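Putative rhamnosidase (Streptomyces avermitilis, PDB 3W5M) hydrolyses terminal non-reducing alpha-L-rhamnose residues from flavonoid glycosides and gum arabic, and binds L-rhamnose through a separate calcium-dependent carbohydrate-binding module. Local coordinates at residues Trp158-Val163 and Thr221-Ala226; Gly339-Ala344 and Gln357-Thr362; Glu529-Asp534 and Phe570-Val575; Asn645-Thr650 and Asn915-Gly920. All blocks are in the same frame, centred on the assembly; numbering follows the deposited sequence.

Contact 1 (Trp158-Val163 and Thr221-Ala226); sequences WFRRTV and TLAVSA
Thr221 opens the pairing by meeting Thr162 with its hydroxyl, OG1 to OG1 at 3.3 Å, while its CG2 lies over one face of the Arg160 guanidinium, 3.7 Å from NH1. A bend at chi3 (50°) brings that group there, held by Asp275 and the carbonyls of Trp268 and Glu270. Leu222 exchanges two backbone bonds with Arg161, the one from Leu222 N to Arg161 O measuring 2.7 Å, and its CD1 packs against Val163 CG2. Ala223, opposite Arg160, brings its CA to 3.2 Å from Phe159 O in a CA-H...O contact. Val224 forms the same reciprocal pair of backbone hydrogen bonds with Phe159, and its O also lies at the edge of the Phe159 ring, 3.5 Å from CD1. Ser225 CB touches Trp158 CD1, and Ala226 CB lies 4.2 Å from Phe159 CE1. On the facing sheet, Trp236 meets Phe159 edge-to-face and touches Val224 and Ala226. Antiparallel strands with a largely apolar inner face are typical of a beta-sandwich, here the rhamnose-binding module CBM67.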
loop_
_atom_site.group_PDB
_atom_site.type_symbol
_atom_site.label_atom_id
_atom_site.label_comp_id
_atom_site.label_asym_id
_atom_site.label_seq_id
_atom_site.Cartn_x
_atom_site.Cartn_y
_atom_site.Cartn_z
ATOM N N TRP A 158 -46.137 -5.774 -8.574
ATOM C CA TRP A 158 -45.783 -6.010 -9.978
ATOM C C TRP A 158 -46.149 -4.776 -10.799
ATOM O O TRP A 158 -47.171 -4.108 -10.511
ATOM C CB TRP A 158 -46.525 -7.265 -10.477
ATOM C CG TRP A 158 -46.065 -8.522 -9.772
ATOM C CD1 TRP A 158 -45.080 -9.377 -10.181
ATOM C CD2 TRP A 158 -46.558 -9.050 -8.522
ATOM N NE1 TRP A 158 -44.931 -10.399 -9.274
ATOM C CE2 TRP A 158 -45.818 -10.217 -8.244
ATOM C CE3 TRP A 158 -47.555 -8.639 -7.613
ATOM C CZ2 TRP A 158 -46.039 -10.996 -7.096
ATOM C CZ3 TRP A 158 -47.767 -9.392 -6.469
ATOM C CH2 TRP A 158 -47.010 -10.563 -6.219
ATOM N N PHE A 159 -45.345 -4.483 -11.824
ATOM C CA PHE A 159 -45.463 -3.253 -12.607
ATOM C C PHE A 159 -45.205 -3.538 -14.070
ATOM O O PHE A 159 -44.289 -4.322 -14.387
ATOM C CB PHE A 159 -44.417 -2.236 -12.155
ATOM C CG PHE A 159 -44.515 -1.908 -10.683
ATOM C CD1 PHE A 159 -43.935 -2.768 -9.758
ATOM C CD2 PHE A 159 -45.242 -0.804 -10.226
ATOM C CE1 PHE A 159 -44.045 -2.521 -8.388
ATOM C CE2 PHE A 159 -45.337 -0.550 -8.853
ATOM C CZ PHE A 159 -44.751 -1.402 -7.952
ATOM N N ARG A 160 -45.979 -2.864 -14.918
ATOM C CA ARG A 160 -45.816 -2.941 -16.368
ATOM C C ARG A 160 -45.911 -1.584 -17.017
ATOM O O ARG A 160 -46.666 -0.709 -16.557
ATOM C CB ARG A 160 -46.921 -3.821 -16.975
ATOM C CG ARG A 160 -46.734 -5.319 -16.784
ATOM C CD ARG A 160 -47.912 -6.142 -17.337
ATOM N NE ARG A 160 -48.279 -5.788 -18.714
ATOM C CZ ARG A 160 -47.774 -6.366 -19.799
ATOM N NH1 ARG A 160 -46.882 -7.336 -19.690
ATOM N NH2 ARG A 160 -48.190 -5.982 -21.008
ATOM N N ARG A 161 -45.182 -1.427 -18.121
ATOM C CA ARG A 161 -45.352 -0.265 -18.986
ATOM C C ARG A 161 -44.953 -0.622 -20.401
ATOM O O ARG A 161 -43.929 -1.233 -20.649
ATOM C CB ARG A 161 -44.565 0.963 -18.516
ATOM C CG ARG A 161 -44.944 2.228 -19.279
ATOM C CD ARG A 161 -44.276 3.485 -18.755
ATOM N NE ARG A 161 -44.441 4.595 -19.691
ATOM C CZ ARG A 161 -43.985 5.821 -19.476
ATOM N NH1 ARG A 161 -43.342 6.107 -18.347
ATOM N NH2 ARG A 161 -44.190 6.762 -20.388
ATOM N N THR A 162 -45.824 -0.260 -21.323
ATOM C CA THR A 162 -45.503 -0.392 -22.743
ATOM C C THR A 162 -45.222 0.992 -23.285
ATOM O O THR A 162 -46.077 1.872 -23.183
ATOM C CB THR A 162 -46.642 -1.066 -23.529
ATOM O OG1 THR A 162 -46.828 -2.388 -23.017
ATOM C CG2 THR A 162 -46.286 -1.135 -25.028
ATOM N N VAL A 163 -44.025 1.164 -23.851
ATOM C CA VAL A 163 -43.553 2.458 -24.389
ATOM C C VAL A 163 -43.130 2.357 -25.848
ATOM O O VAL A 163 -42.534 1.358 -26.264
ATOM C CB VAL A 163 -42.367 3.027 -23.579
ATOM C CG1 VAL A 163 -42.873 3.666 -22.304
ATOM C CG2 VAL A 163 -41.285 1.976 -23.302
ATOM N N THR A 221 -42.207 -3.595 -24.054
ATOM C CA THR A 221 -42.876 -3.797 -22.774
ATOM C C THR A 221 -41.838 -3.958 -21.677
ATOM O O THR A 221 -40.978 -4.829 -21.740
ATOM C CB THR A 221 -43.789 -5.015 -22.850
ATOM O OG1 THR A 221 -44.764 -4.799 -23.885
ATOM C CG2 THR A 221 -44.501 -5.253 -21.511
ATOM N N LEU A 222 -41.895 -3.080 -20.679
ATOM C CA LEU A 222 -41.002 -3.151 -19.527
ATOM C C LEU A 222 -41.852 -3.717 -18.411
ATOM O O LEU A 222 -43.048 -3.398 -18.312
ATOM C CB LEU A 222 -40.500 -1.740 -19.146
ATOM C CG LEU A 222 -40.058 -0.888 -20.355
ATOM C CD1 LEU A 222 -39.734 0.531 -19.950
ATOM C CD2 LEU A 222 -38.842 -1.542 -21.013
ATOM N N ALA A 223 -41.251 -4.574 -17.596
ATOM C CA ALA A 223 -41.967 -5.171 -16.478
ATOM C C ALA A 223 -41.043 -5.296 -15.301
ATOM O O ALA A 223 -39.856 -5.644 -15.440
ATOM C CB ALA A 223 -42.541 -6.535 -16.882
ATOM N N VAL A 224 -41.573 -5.042 -14.107
ATOM C CA VAL A 224 -40.710 -4.991 -12.935
ATOM C C VAL A 224 -41.493 -5.648 -11.831
ATOM O O VAL A 224 -42.662 -5.350 -11.669
ATOM C CB VAL A 224 -40.407 -3.515 -12.549
ATOM C CG1 VAL A 224 -39.765 -3.402 -11.180
ATOM C CG2 VAL A 224 -39.475 -2.895 -13.567
ATOM N N SER A 225 -40.868 -6.577 -11.118
ATOM C CA SER A 225 -41.345 -6.962 -9.764
ATOM C C SER A 225 -40.463 -6.242 -8.747
ATOM O O SER A 225 -39.289 -6.008 -9.001
ATOM C CB SER A 225 -41.303 -8.481 -9.561
ATOM O OG SER A 225 -39.969 -8.973 -9.619
ATOM N N ALA A 226 -41.040 -5.836 -7.619
ATOM C CA ALA A 226 -40.269 -5.196 -6.570
ATOM C C ALA A 226 -40.838 -5.675 -5.254
ATOM O O ALA A 226 -42.054 -5.858 -5.131
ATOM C CB ALA A 226 -40.367 -3.681 -6.676
#

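Contact 2 (Gly339-Ala344 and Gln357-Thr362); sequences GRDQLA and QTYDVT
Tyr359 and Asp341 reach toward each other tip to tip where a loop folds back against strand 353-360, which lies between strands 316-326 and 471-474 in a mixed beta-sheet of the family's N-terminal domain. Tyr359 OH lies 3.1 Å from Asp341 OD2 and is also hydrogen-bonded to Tyr329 OH. Carboxylate and ring planes are turned 53° apart. Nearer the root of the ring, CD1 meets Gly339 CA at 4.0 Å; a beta carbon here would collide with Tyr359 CE1, and the positive phi (71°) also favours glycine. Gln357, two residues back on the strand and on the same side, adds CG at 3.7 Å from Asp341 OD2 and OE1 at 3.9 Å from Ala344 CB. A phenylalanine in place of Tyr359 would probably keep the packing on Gly339 but leave Asp341 OD2 without the hydroxyl and Tyr329 with one partner fewer.

The second shell fixes these groups. Arg481 forms a salt bridge with Asp341 OD1, which is likely to favour the charged form of the carboxylate. Tyr329 also bonds Gln357 OE1, tying both strand side chains to one hydroxyl. The Gln357 chain reaches it through a bend at chi2 (62°), while its NE2 bonds Gln475 OE1.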
loop_
_atom_site.group_PDB
_atom_site.type_symbol
_atom_site.label_atom_id
_atom_site.label_comp_id
_atom_site.label_asym_id
_atom_site.label_seq_id
_atom_site.Cartn_x
_atom_site.Cartn_y
_atom_site.Cartn_z
ATOM N N GLY A 339 7.021 7.551 -18.669
ATOM C CA GLY A 339 7.485 6.881 -17.453
ATOM C C GLY A 339 7.059 5.437 -17.283
ATOM O O GLY A 339 6.621 4.778 -18.229
ATOM N N ARG A 340 7.237 4.921 -16.079
ATOM C CA ARG A 340 6.929 3.536 -15.781
ATOM C C ARG A 340 6.219 3.415 -14.432
ATOM O O ARG A 340 6.293 2.376 -13.770
ATOM C CB ARG A 340 8.219 2.702 -15.814
ATOM C CG ARG A 340 9.376 3.265 -14.994
ATOM C CD ARG A 340 10.668 2.527 -15.315
ATOM N NE ARG A 340 11.713 2.673 -14.299
ATOM C CZ ARG A 340 12.006 1.734 -13.415
ATOM N NH1 ARG A 340 11.320 0.600 -13.404
ATOM N NH2 ARG A 340 12.973 1.926 -12.545
ATOM N N ASP A 341 5.535 4.476 -14.023
ATOM C CA ASP A 341 4.872 4.457 -12.716
ATOM C C ASP A 341 3.514 3.817 -12.898
ATOM O O ASP A 341 2.942 3.869 -13.982
ATOM C CB ASP A 341 4.672 5.871 -12.142
ATOM C CG ASP A 341 5.986 6.582 -11.776
ATOM O OD1 ASP A 341 7.095 5.982 -11.802
ATOM O OD2 ASP A 341 5.881 7.778 -11.397
ATOM N N GLN A 342 2.986 3.242 -11.823
ATOM C CA GLN A 342 1.641 2.694 -11.814
ATOM C C GLN A 342 0.868 3.420 -10.713
ATOM O O GLN A 342 1.461 3.790 -9.692
ATOM C CB GLN A 342 1.694 1.210 -11.475
ATOM C CG GLN A 342 2.616 0.384 -12.380
ATOM C CD GLN A 342 2.069 0.247 -13.805
ATOM O OE1 GLN A 342 0.860 0.302 -14.041
ATOM N NE2 GLN A 342 2.974 0.084 -14.771
ATOM N N LEU A 343 -0.446 3.578 -10.898
ATOM C CA LEU A 343 -1.297 4.170 -9.845
ATOM C C LEU A 343 -0.811 5.540 -9.343
ATOM O O LEU A 343 -0.939 5.846 -8.154
ATOM C CB LEU A 343 -1.430 3.167 -8.675
ATOM C CG LEU A 343 -1.765 1.728 -9.057
ATOM C CD1 LEU A 343 -1.731 0.881 -7.785
ATOM C CD2 LEU A 343 -3.153 1.685 -9.665
ATOM N N ALA A 344 -0.250 6.359 -10.237
ATOM C CA ALA A 344 0.258 7.685 -9.871
ATOM C C ALA A 344 -0.975 8.531 -9.604
ATOM O O ALA A 344 -1.942 8.434 -10.348
ATOM C CB ALA A 344 1.043 8.290 -11.022
ATOM N N GLN A 357 4.624 14.094 -9.793
ATOM C CA GLN A 357 5.712 13.304 -10.392
ATOM C C GLN A 357 6.414 14.154 -11.436
ATOM O O GLN A 357 5.803 15.042 -12.030
ATOM C CB GLN A 357 5.186 12.005 -11.053
ATOM C CG GLN A 357 4.483 11.006 -10.111
ATOM C CD GLN A 357 3.229 11.546 -9.464
ATOM O OE1 GLN A 357 2.273 11.933 -10.154
ATOM N NE2 GLN A 357 3.238 11.632 -8.115
ATOM N N THR A 358 7.699 13.873 -11.638
ATOM C CA THR A 358 8.526 14.583 -12.619
ATOM C C THR A 358 9.101 13.552 -13.596
ATOM O O THR A 358 9.672 12.541 -13.164
ATOM C CB THR A 358 9.699 15.306 -11.937
ATOM O OG1 THR A 358 9.195 16.239 -10.968
ATOM C CG2 THR A 358 10.531 16.090 -12.967
ATOM N N TYR A 359 8.940 13.820 -14.894
ATOM C CA TYR A 359 9.427 12.906 -15.928
ATOM C C TYR A 359 10.319 13.634 -16.905
ATOM O O TYR A 359 10.038 14.766 -17.277
ATOM C CB TYR A 359 8.263 12.250 -16.688
ATOM C CG TYR A 359 7.237 11.578 -15.808
ATOM C CD1 TYR A 359 7.449 10.269 -15.323
ATOM C CD2 TYR A 359 6.040 12.239 -15.458
ATOM C CE1 TYR A 359 6.508 9.636 -14.512
ATOM C CE2 TYR A 359 5.093 11.599 -14.640
ATOM C CZ TYR A 359 5.341 10.299 -14.177
ATOM O OH TYR A 359 4.405 9.660 -13.363
ATOM N N ASP A 360 11.395 12.956 -17.313
ATOM C CA ASP A 360 12.285 13.456 -18.349
ATOM C C ASP A 360 11.713 13.037 -19.696
ATOM O O ASP A 360 11.678 11.835 -20.021
ATOM C CB ASP A 360 13.674 12.833 -18.159
ATOM C CG ASP A 360 14.683 13.271 -19.234
ATOM O OD1 ASP A 360 14.279 13.671 -20.361
ATOM O OD2 ASP A 360 15.893 13.214 -18.933
ATOM N N VAL A 361 11.283 14.002 -20.496
ATOM C CA VAL A 361 10.686 13.689 -21.786
ATOM C C VAL A 361 11.416 14.365 -22.950
ATOM O O VAL A 361 10.840 14.561 -24.014
ATOM C CB VAL A 361 9.168 13.977 -21.833
ATOM C CG1 VAL A 361 8.423 13.085 -20.827
ATOM C CG2 VAL A 361 8.875 15.476 -21.633
ATOM N N THR A 362 12.679 14.695 -22.736
ATOM C CA THR A 362 13.492 15.378 -23.740
ATOM C C THR A 362 13.408 14.687 -25.108
ATOM O O THR A 362 13.237 15.353 -26.132
ATOM C CB THR A 362 14.960 15.480 -23.279
ATOM O OG1 THR A 362 15.003 16.202 -22.052
ATOM C CG2 THR A 362 15.828 16.257 -24.309
#

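Contact 3 (Glu529-Asp534 and Phe570-Val575); sequences EVLNPD and FRYVEV
Glu529 and Phe570 bring their backbones together, CA to CA at 4.3 Å, just where segment 570-575 turns a corner at Arg571; Arg571 and Tyr572 share backbone bonds with the single residue Ala528, a classic beta bulge. Beyond this point the two segments part, and the Tyr572 side chain bridges them. Leu531 lies over one face of its ring: CG stands 3.6 Å from the ring centroid and only 7° off the normal, a CH-pi contact, with CD2 reaching CG of the tyrosine and CD1 leaning toward CE1. The opposite face is backed by Arg571 CG, 3.7 Å above the plane, from the ring's own segment. Tyr572 CE2 comes within 3.5 Å of Glu529 O, at the ring edge, and 3.7 Å of Val530 CA. Tyr572 CG is anti to its own carbonyl carbon (chi1 -53°), which carries the ring across to the 529-531 backbone. A water accepts from Leu531 N at 3.0 Å and is joined only weakly to Tyr572 OH.

Glu529 turns its carboxylate the other way, to Phe914 N of the catalytic domain and to Asn541 and Asn506 of its own concanavalin-like domain. Arg571 sends its charge to Asp502. With both charged ends engaged elsewhere, the contact is mainly apolar, resting on Leu531 over one ring face and the 529-530 backbone at and near the ring edge.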
loop_
_atom_site.group_PDB
_atom_site.type_symbol
_atom_site.label_atom_id
_atom_site.label_comp_id
_atom_site.label_asym_id
_atom_site.label_seq_id
_atom_site.Cartn_x
_atom_site.Cartn_y
_atom_site.Cartn_z
ATOM N N GLU A 529 -6.780 -15.447 -3.328
ATOM C CA GLU A 529 -5.571 -15.796 -2.582
ATOM C C GLU A 529 -5.424 -17.315 -2.385
ATOM O O GLU A 529 -4.310 -17.811 -2.269
ATOM C CB GLU A 529 -5.630 -15.138 -1.182
ATOM C CG GLU A 529 -5.739 -13.624 -1.139
ATOM C CD GLU A 529 -5.456 -13.084 0.265
ATOM O OE1 GLU A 529 -6.371 -13.167 1.130
ATOM O OE2 GLU A 529 -4.310 -12.619 0.507
ATOM N N VAL A 530 -6.551 -18.021 -2.316
ATOM C CA VAL A 530 -6.588 -19.469 -2.006
ATOM C C VAL A 530 -7.675 -20.175 -2.818
ATOM O O VAL A 530 -8.500 -19.513 -3.480
ATOM C CB VAL A 530 -6.819 -19.721 -0.491
ATOM C CG1 VAL A 530 -5.632 -19.192 0.325
ATOM C CG2 VAL A 530 -8.113 -19.075 -0.029
ATOM N N LEU A 531 -7.668 -21.514 -2.752
ATOM C CA LEU A 531 -8.619 -22.366 -3.472
ATOM C C LEU A 531 -9.482 -23.145 -2.507
ATOM O O LEU A 531 -9.101 -23.364 -1.344
ATOM C CB LEU A 531 -7.872 -23.366 -4.357
ATOM C CG LEU A 531 -6.964 -22.882 -5.485
ATOM C CD1 LEU A 531 -6.332 -24.063 -6.199
ATOM C CD2 LEU A 531 -7.698 -21.987 -6.474
ATOM N N ASN A 532 -10.667 -23.533 -2.961
ATOM C CA ASN A 532 -11.481 -24.510 -2.226
ATOM C C ASN A 532 -10.910 -25.907 -2.475
ATOM O O ASN A 532 -10.154 -26.099 -3.433
ATOM C CB ASN A 532 -12.942 -24.455 -2.706
ATOM C CG ASN A 532 -13.602 -23.124 -2.446
ATOM O OD1 ASN A 532 -13.776 -22.703 -1.298
ATOM N ND2 ASN A 532 -14.005 -22.458 -3.517
ATOM N N PRO A 533 -11.288 -26.912 -1.640
ATOM C CA PRO A 533 -10.733 -28.260 -1.898
ATOM C C PRO A 533 -11.041 -28.821 -3.296
ATOM O O PRO A 533 -10.271 -29.627 -3.801
ATOM C CB PRO A 533 -11.356 -29.129 -0.801
ATOM C CG PRO A 533 -11.736 -28.182 0.280
ATOM C CD PRO A 533 -12.097 -26.877 -0.401
ATOM N N ASP A 534 -12.110 -28.365 -3.944
ATOM C CA ASP A 534 -12.405 -28.819 -5.325
ATOM C C ASP A 534 -11.538 -28.168 -6.422
ATOM O O ASP A 534 -11.616 -28.548 -7.599
ATOM C CB ASP A 534 -13.911 -28.728 -5.653
ATOM C CG ASP A 534 -14.435 -27.289 -5.714
ATOM O OD1 ASP A 534 -13.628 -26.339 -5.822
ATOM O OD2 ASP A 534 -15.676 -27.115 -5.680
ATOM N N PHE A 570 -3.485 -11.766 -4.860
ATOM C CA PHE A 570 -3.910 -13.075 -5.400
ATOM C C PHE A 570 -2.735 -13.942 -5.737
ATOM O O PHE A 570 -1.635 -13.439 -6.052
ATOM C CB PHE A 570 -4.725 -12.883 -6.699
ATOM C CG PHE A 570 -3.952 -12.241 -7.810
ATOM C CD1 PHE A 570 -3.715 -10.859 -7.811
ATOM C CD2 PHE A 570 -3.507 -12.993 -8.887
ATOM C CE1 PHE A 570 -3.017 -10.273 -8.862
ATOM C CE2 PHE A 570 -2.810 -12.409 -9.930
ATOM C CZ PHE A 570 -2.551 -11.055 -9.914
ATOM N N ARG A 571 -2.997 -15.249 -5.694
ATOM C CA ARG A 571 -2.112 -16.271 -6.250
ATOM C C ARG A 571 -2.778 -16.951 -7.456
ATOM O O ARG A 571 -2.101 -17.461 -8.363
ATOM C CB ARG A 571 -1.806 -17.320 -5.179
ATOM C CG ARG A 571 -1.068 -18.532 -5.760
ATOM C CD ARG A 571 -0.503 -19.466 -4.693
ATOM N NE ARG A 571 -0.091 -20.726 -5.304
ATOM C CZ ARG A 571 0.533 -21.714 -4.662
ATOM N NH1 ARG A 571 0.812 -21.601 -3.368
ATOM N NH2 ARG A 571 0.852 -22.832 -5.314
ATOM N N TYR A 572 -4.098 -16.963 -7.463
ATOM C CA TYR A 572 -4.847 -17.688 -8.510
ATOM C C TYR A 572 -5.714 -16.730 -9.306
ATOM O O TYR A 572 -6.303 -15.798 -8.740
ATOM C CB TYR A 572 -5.720 -18.759 -7.875
ATOM C CG TYR A 572 -4.957 -19.691 -6.946
ATOM C CD1 TYR A 572 -4.310 -20.813 -7.443
ATOM C CD2 TYR A 572 -4.897 -19.446 -5.562
ATOM C CE1 TYR A 572 -3.601 -21.658 -6.605
ATOM C CE2 TYR A 572 -4.191 -20.283 -4.717
ATOM C CZ TYR A 572 -3.555 -21.390 -5.248
ATOM O OH TYR A 572 -2.862 -22.235 -4.418
ATOM N N VAL A 573 -5.794 -16.982 -10.615
ATOM C CA VAL A 573 -6.669 -16.233 -11.520
ATOM C C VAL A 573 -7.667 -17.203 -12.160
ATOM O O VAL A 573 -7.257 -18.173 -12.808
ATOM C CB VAL A 573 -5.862 -15.512 -12.606
ATOM C CG1 VAL A 573 -6.784 -14.638 -13.468
ATOM C CG2 VAL A 573 -4.772 -14.668 -11.959
ATOM N N GLU A 574 -8.954 -16.927 -11.968
ATOM C CA GLU A 574 -10.048 -17.644 -12.627
ATOM C C GLU A 574 -10.467 -16.928 -13.907
ATOM O O GLU A 574 -10.800 -15.747 -13.892
ATOM C CB GLU A 574 -11.241 -17.718 -11.711
ATOM C CG GLU A 574 -12.448 -18.425 -12.314
ATOM C CD GLU A 574 -13.748 -18.021 -11.626
ATOM O OE1 GLU A 574 -14.353 -16.955 -11.966
ATOM O OE2 GLU A 574 -14.193 -18.786 -10.755
ATOM N N VAL A 575 -10.464 -17.663 -15.000
ATOM C CA VAL A 575 -10.668 -17.099 -16.340
ATOM C C VAL A 575 -11.959 -17.741 -16.852
ATOM O O VAL A 575 -12.037 -18.976 -16.931
ATOM C CB VAL A 575 -9.481 -17.465 -17.259
ATOM C CG1 VAL A 575 -9.651 -16.885 -18.656
ATOM C CG2 VAL A 575 -8.170 -16.977 -16.654
HETATM O O HOH W 1 -5.138 -22.808 -1.942
#

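Contact 4 (Asn645-Thr650 and Asn915-Gly920); sequences NVFAPT and NHYAYG
The rhamnose-binding site of the (alpha/alpha)6-barrel contains His916, and the residues that follow it, Tyr917 to Gly920, pack against helix 641-654. Phe647 and Tyr917 carry the contact as an offset stack, with centroids 4.6 Å apart and planes only 12° from parallel. The offset places Tyr917 CB above the centre of the Phe647 ring, 3.7 Å from its centroid in a CH-pi contact, while Phe647 CB touches Tyr917 CD1 at 3.5 Å. Phe647 CG is anti to its backbone N (chi1 -172°), and Tyr917 CG sits between its own N and carbonyl carbon (chi1 46°), a pair of torsions that brings the rings face to face. Phe647 CD1 is 3.3 Å from Tyr917 O, which also accepts from Gly920 N in a 3-10 turn. Gly920 O lies at the edge of the Phe647 ring, 3.7 Å from CE1, and 3.4 Å from Thr650 CG2; a beta carbon on this glycine would crowd Phe647 CE1. Val646 CG2 meets Ala918 CB at 4.0 Å.

An alanine in place of Phe647 would probably open a gap against one face of Tyr917 and leave its ring freer to turn beside Asp643, a rhamnose-binding residue.

Helix 607-622 adds Ile616 and Gln620 against Phe647, and helix 698-710 takes Ala648 and Pro649, so helix 641-654 lies between neighbouring barrel helices and the 915-920 segment.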
loop_
_atom_site.group_PDB
_atom_site.type_symbol
_atom_site.label_atom_id
_atom_site.label_comp_id
_atom_site.label_asym_id
_atom_site.label_seq_id
_atom_site.Cartn_x
_atom_site.Cartn_y
_atom_site.Cartn_z
ATOM N N ASN A 645 3.488 -0.580 13.142
ATOM C CA ASN A 645 4.156 -0.536 14.452
ATOM C C ASN A 645 4.905 -1.836 14.676
ATOM O O ASN A 645 6.106 -1.828 14.891
ATOM C CB ASN A 645 3.148 -0.322 15.591
ATOM C CG ASN A 645 3.718 -0.668 16.963
ATOM O OD1 ASN A 645 4.903 -0.422 17.238
ATOM N ND2 ASN A 645 2.883 -1.257 17.829
ATOM N N VAL A 646 4.212 -2.966 14.598
ATOM C CA VAL A 646 4.877 -4.231 14.892
ATOM C C VAL A 646 5.918 -4.654 13.837
ATOM O O VAL A 646 6.926 -5.270 14.174
ATOM C CB VAL A 646 3.857 -5.357 15.231
ATOM C CG1 VAL A 646 2.801 -4.850 16.217
ATOM C CG2 VAL A 646 3.174 -5.897 13.998
ATOM N N PHE A 647 5.675 -4.314 12.570
ATOM C CA PHE A 647 6.499 -4.811 11.470
ATOM C C PHE A 647 7.672 -3.914 11.049
ATOM O O PHE A 647 8.595 -4.399 10.378
ATOM C CB PHE A 647 5.612 -5.137 10.255
ATOM C CG PHE A 647 6.338 -5.831 9.130
ATOM C CD1 PHE A 647 6.770 -7.164 9.285
ATOM C CD2 PHE A 647 6.572 -5.190 7.913
ATOM C CE1 PHE A 647 7.401 -7.835 8.249
ATOM C CE2 PHE A 647 7.238 -5.860 6.881
ATOM C CZ PHE A 647 7.643 -7.183 7.042
ATOM N N ALA A 648 7.659 -2.640 11.450
ATOM C CA ALA A 648 8.673 -1.692 10.956
ATOM C C ALA A 648 10.134 -2.136 11.089
ATOM O O ALA A 648 10.884 -2.017 10.140
ATOM C CB ALA A 648 8.462 -0.288 11.507
ATOM N N PRO A 649 10.553 -2.659 12.264
ATOM C CA PRO A 649 11.953 -3.061 12.359
ATOM C C PRO A 649 12.340 -4.167 11.373
ATOM O O PRO A 649 13.424 -4.138 10.833
ATOM C CB PRO A 649 12.072 -3.534 13.809
ATOM C CG PRO A 649 11.033 -2.723 14.510
ATOM C CD PRO A 649 9.871 -2.773 13.562
ATOM N N THR A 650 11.440 -5.119 11.126
ATOM C CA THR A 650 11.704 -6.156 10.142
ATOM C C THR A 650 11.754 -5.533 8.721
ATOM O O THR A 650 12.657 -5.827 7.946
ATOM C CB THR A 650 10.627 -7.258 10.230
ATOM O OG1 THR A 650 10.727 -7.906 11.501
ATOM C CG2 THR A 650 10.823 -8.320 9.143
ATOM N N ASN A 915 -2.521 -12.425 3.596
ATOM C CA ASN A 915 -1.390 -11.551 3.287
ATOM C C ASN A 915 -1.376 -10.293 4.192
ATOM O O ASN A 915 -1.610 -9.182 3.729
ATOM C CB ASN A 915 -1.439 -11.162 1.779
ATOM C CG ASN A 915 -0.097 -10.694 1.231
ATOM O OD1 ASN A 915 0.887 -10.539 1.957
ATOM N ND2 ASN A 915 -0.046 -10.486 -0.089
ATOM N N HIS A 916 -1.155 -10.493 5.492
ATOM C CA HIS A 916 -0.872 -9.426 6.466
ATOM C C HIS A 916 0.578 -9.596 6.902
ATOM O O HIS A 916 0.982 -10.712 7.230
ATOM C CB HIS A 916 -1.702 -9.624 7.730
ATOM C CG HIS A 916 -3.015 -8.908 7.739
ATOM N ND1 HIS A 916 -4.055 -9.252 6.896
ATOM C CD2 HIS A 916 -3.491 -7.928 8.545
ATOM C CE1 HIS A 916 -5.100 -8.488 7.153
ATOM N NE2 HIS A 916 -4.788 -7.676 8.149
ATOM N N TYR A 917 1.375 -8.526 6.937
ATOM C CA TYR A 917 2.768 -8.720 7.302
ATOM C C TYR A 917 3.049 -8.893 8.812
ATOM O O TYR A 917 4.168 -9.254 9.172
ATOM C CB TYR A 917 3.712 -7.639 6.717
ATOM C CG TYR A 917 3.273 -6.202 6.840
ATOM C CD1 TYR A 917 2.924 -5.630 8.075
ATOM C CD2 TYR A 917 3.255 -5.395 5.724
ATOM C CE1 TYR A 917 2.528 -4.300 8.167
ATOM C CE2 TYR A 917 2.875 -4.072 5.799
ATOM C CZ TYR A 917 2.517 -3.524 7.015
ATOM O OH TYR A 917 2.137 -2.211 7.051
ATOM N N ALA A 918 2.048 -8.674 9.665
ATOM C CA ALA A 918 2.281 -8.569 11.128
ATOM C C ALA A 918 3.109 -9.724 11.712
ATOM O O ALA A 918 4.094 -9.490 12.440
ATOM C CB ALA A 918 0.966 -8.411 11.887
ATOM N N TYR A 919 2.725 -10.969 11.409
ATOM C CA TYR A 919 3.476 -12.123 11.929
ATOM C C TYR A 919 4.819 -12.375 11.245
ATOM O O TYR A 919 5.601 -13.208 11.702
ATOM C CB TYR A 919 2.597 -13.395 11.968
ATOM C CG TYR A 919 1.435 -13.263 12.945
ATOM C CD1 TYR A 919 1.627 -12.711 14.216
ATOM C CD2 TYR A 919 0.147 -13.691 12.608
ATOM C CE1 TYR A 919 0.580 -12.572 15.112
ATOM C CE2 TYR A 919 -0.904 -13.560 13.498
ATOM C CZ TYR A 919 -0.680 -13.004 14.752
ATOM O OH TYR A 919 -1.718 -12.878 15.637
ATOM N N GLY A 920 5.085 -11.668 10.147
ATOM C CA GLY A 920 6.426 -11.621 9.557
ATOM C C GLY A 920 7.441 -10.850 10.403
ATOM O O GLY A 920 8.622 -10.796 10.055
#

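How the contacts relate
The four contacts follow one another along the chain without nesting, and each falls in a different part of this multidomain enzyme. Contact 1 stands apart in the CBM67 sandwich, its centre about 55 Å from that of contact 4, consistent with well separated sugar sites in the module and the catalytic domain. Strands 353-360 of contact 2 and 572-576 of contact 3 belong to two different mixed sheets, and the nearest atoms of these contacts are about 11 Å apart. Contacts 3 and 4 are the pair that touch: Glu529 OE2 packs on Asn915 CB at 3.5 Å, joining the concanavalin-like domain to the barrel next to His916. The beta-domain contact thus borders the rhamnose pocket, whereas contact 2 lies away from the annotated sites.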